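Local coordinates for putative decarboxylase involved in desferrioxamine biosynthesis (Erwinia amylovora, PDB 5O5C), which probably decarboxylates lysine with a pyridoxal 5'-phosphate cofactor, supplying the desferrioxamine siderophore pathway of the fire blight pathogen, at residues Lys57-Leu63 with Phe462-Val468. Sequence-based numbering, arbitrary orientation.
Sequences KPFSGIL and FRSGNAV
F59 and F462 form an offset stack where the loop 57-63 runs antiparallel alongside the C-terminal end of helix 448-464 and the turn after it. This is a fold type I, group II decarboxylase, and the contact joins the N-terminal part of the chain to its C-terminal part, away from the cofactor site. The ring centroids are 4.2 Å apart and the planes differ by 16°. The CD2-CE2 side of F59 lies over one face of F462, near CE1 and CZ. CG of F59 stands anti to the backbone N (chi1 -176°), which carries the ring over its partner. F462 also packs on D136 of the second subunit.

Beside the stack, P58 CB and F59 CB both meet V468 CG2, the first at 3.9 Å. P58 CD rests on the carbonyl oxygen of G465, the residue that leaves the helix with positive phi. S464 OG accepts from N466 N in an ST turn and also bonds to V461 O. G61 also has positive phi and brings its CA 3.1 Å from R463 O, a CA-H...O contact. The extended chain of K57 gives a weak bond from NZ to S464 O.

R463 starts away from the loop, but its chain bends at chi2 and turns the guanidinium back. L63 CD1 lies over one face of this group, 4.0 Å above its plane. NH2 forms a salt bridge with E66, whose other carboxylate oxygen accepts from L63 N. NH1 donates to G61 O at 2.9 Å; the oxygen lies in the guanidinium plane, while NH1 sits 48° out of the carbonyl plane.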
loop_
_atom_site.group_PDB
_atom_site.type_symbol
_atom_site.label_atom_id
_atom_site.label_comp_id
_atom_site.label_asym_id
_atom_site.label_seq_id
_atom_site.Cartn_x
_atom_site.Cartn_y
_atom_site.Cartn_z
ATOM N N LYS B 57 24.904 17.358 3.435
ATOM C CA LYS B 57 25.277 16.169 2.710
ATOM C C LYS B 57 24.130 15.191 2.817
ATOM O O LYS B 57 23.316 15.323 3.702
ATOM C CB LYS B 57 26.632 15.580 3.190
ATOM C CG LYS B 57 26.862 15.538 4.683
ATOM C CD LYS B 57 28.172 14.840 5.020
ATOM C CE LYS B 57 28.170 14.323 6.436
ATOM N NZ LYS B 57 29.289 13.379 6.614
ATOM N N PRO B 58 24.034 14.272 1.859
ATOM C CA PRO B 58 22.891 13.386 1.732
ATOM C C PRO B 58 22.764 12.335 2.801
ATOM O O PRO B 58 21.675 11.855 3.015
ATOM C CB PRO B 58 23.066 12.758 0.339
ATOM C CG PRO B 58 24.490 12.939 -0.010
ATOM C CD PRO B 58 24.946 14.168 0.703
ATOM N N PHE B 59 23.848 11.988 3.478
ATOM C CA PHE B 59 23.803 10.992 4.547
ATOM C C PHE B 59 24.910 11.309 5.589
ATOM O O PHE B 59 25.807 12.115 5.332
ATOM C CB PHE B 59 23.983 9.633 3.886
ATOM C CG PHE B 59 23.881 8.470 4.801
ATOM C CD1 PHE B 59 22.796 8.311 5.663
ATOM C CD2 PHE B 59 24.845 7.485 4.760
ATOM C CE1 PHE B 59 22.740 7.206 6.515
ATOM C CE2 PHE B 59 24.790 6.390 5.606
ATOM C CZ PHE B 59 23.714 6.246 6.464
ATOM N N SER B 60 24.836 10.691 6.762
ATOM C CA SER B 60 25.832 10.882 7.804
ATOM C C SER B 60 26.960 9.856 7.776
ATOM O O SER B 60 27.947 10.058 8.400
ATOM C CB SER B 60 25.109 10.802 9.124
ATOM O OG SER B 60 24.457 9.530 9.229
ATOM N N GLY B 61 26.773 8.729 7.086
ATOM C CA GLY B 61 27.697 7.604 7.140
ATOM C C GLY B 61 27.466 6.576 8.233
ATOM O O GLY B 61 28.057 5.511 8.200
ATOM N N ILE B 62 26.619 6.872 9.207
ATOM C CA ILE B 62 26.472 5.983 10.354
ATOM C C ILE B 62 26.114 4.558 9.863
ATOM O O ILE B 62 25.475 4.373 8.804
ATOM C CB ILE B 62 25.510 6.591 11.421
ATOM C CG1 ILE B 62 25.984 7.998 11.879
ATOM C CG2 ILE B 62 25.318 5.697 12.636
ATOM C CD1 ILE B 62 27.442 8.211 12.307
ATOM N N LEU B 63 26.602 3.547 10.582
ATOM C CA LEU B 63 26.300 2.135 10.261
ATOM C C LEU B 63 25.063 1.643 11.060
ATOM O O LEU B 63 24.804 2.154 12.122
ATOM C CB LEU B 63 27.491 1.240 10.524
ATOM C CG LEU B 63 28.729 1.401 9.620
ATOM C CD1 LEU B 63 29.905 0.645 10.224
ATOM C CD2 LEU B 63 28.531 0.965 8.191
ATOM N N PHE B 462 29.484 5.808 0.826
ATOM C CA PHE B 462 28.400 5.793 1.793
ATOM C C PHE B 462 28.834 6.189 3.194
ATOM O O PHE B 462 28.264 7.084 3.743
ATOM C CB PHE B 462 27.694 4.436 1.822
ATOM C CG PHE B 462 26.270 4.487 2.301
ATOM C CD1 PHE B 462 25.385 5.476 1.849
ATOM C CD2 PHE B 462 25.779 3.488 3.150
ATOM C CE1 PHE B 462 24.048 5.489 2.244
ATOM C CE2 PHE B 462 24.440 3.520 3.576
ATOM C CZ PHE B 462 23.585 4.525 3.116
ATOM N N ARG B 463 29.913 5.594 3.691
ATOM C CA ARG B 463 30.461 5.876 5.022
ATOM C C ARG B 463 30.889 7.355 5.146
ATOM O O ARG B 463 30.583 8.011 6.139
ATOM C CB ARG B 463 31.626 4.914 5.290
ATOM C CG ARG B 463 32.294 4.988 6.647
ATOM C CD ARG B 463 31.296 4.625 7.726
ATOM N NE ARG B 463 31.892 4.477 9.036
ATOM C CZ ARG B 463 31.220 4.521 10.190
ATOM N NH1 ARG B 463 29.903 4.707 10.231
ATOM N NH2 ARG B 463 31.877 4.346 11.317
ATOM N N SER B 464 31.516 7.891 4.094
ATOM C CA SER B 464 31.866 9.288 4.059
ATOM C C SER B 464 30.658 10.192 4.059
ATOM O O SER B 464 30.813 11.355 4.310
ATOM C CB SER B 464 32.684 9.645 2.820
ATOM O OG SER B 464 31.834 10.019 1.695
ATOM N N GLY B 465 29.495 9.682 3.646
ATOM C CA GLY B 465 28.294 10.475 3.524
ATOM C C GLY B 465 28.292 11.544 2.452
ATOM O O GLY B 465 27.260 12.184 2.246
ATOM N N ASN B 466 29.424 11.741 1.742
ATOM C CA ASN B 466 29.564 12.929 0.946
ATOM C C ASN B 466 28.765 12.772 -0.341
ATOM O O ASN B 466 28.492 13.726 -1.008
ATOM C CB ASN B 466 31.021 13.343 0.728
ATOM C CG ASN B 466 31.732 13.824 2.020
ATOM O OD1 ASN B 466 31.314 14.759 2.725
ATOM N ND2 ASN B 466 32.842 13.203 2.297
ATOM N N ALA B 467 28.359 11.551 -0.654
ATOM C CA ALA B 467 27.389 11.292 -1.685
ATOM C C ALA B 467 26.775 9.907 -1.499
ATOM O O ALA B 467 27.280 9.082 -0.740
ATOM C CB ALA B 467 28.054 11.393 -3.034
ATOM N N VAL B 468 25.684 9.649 -2.189
ATOM C CA VAL B 468 25.124 8.291 -2.174
ATOM C C VAL B 468 25.057 7.771 -3.588
ATOM O O VAL B 468 24.394 8.324 -4.415
ATOM C CB VAL B 468 23.739 8.212 -1.493
ATOM C CG1 VAL B 468 23.315 6.751 -1.285
ATOM C CG2 VAL B 468 23.735 8.951 -0.166
#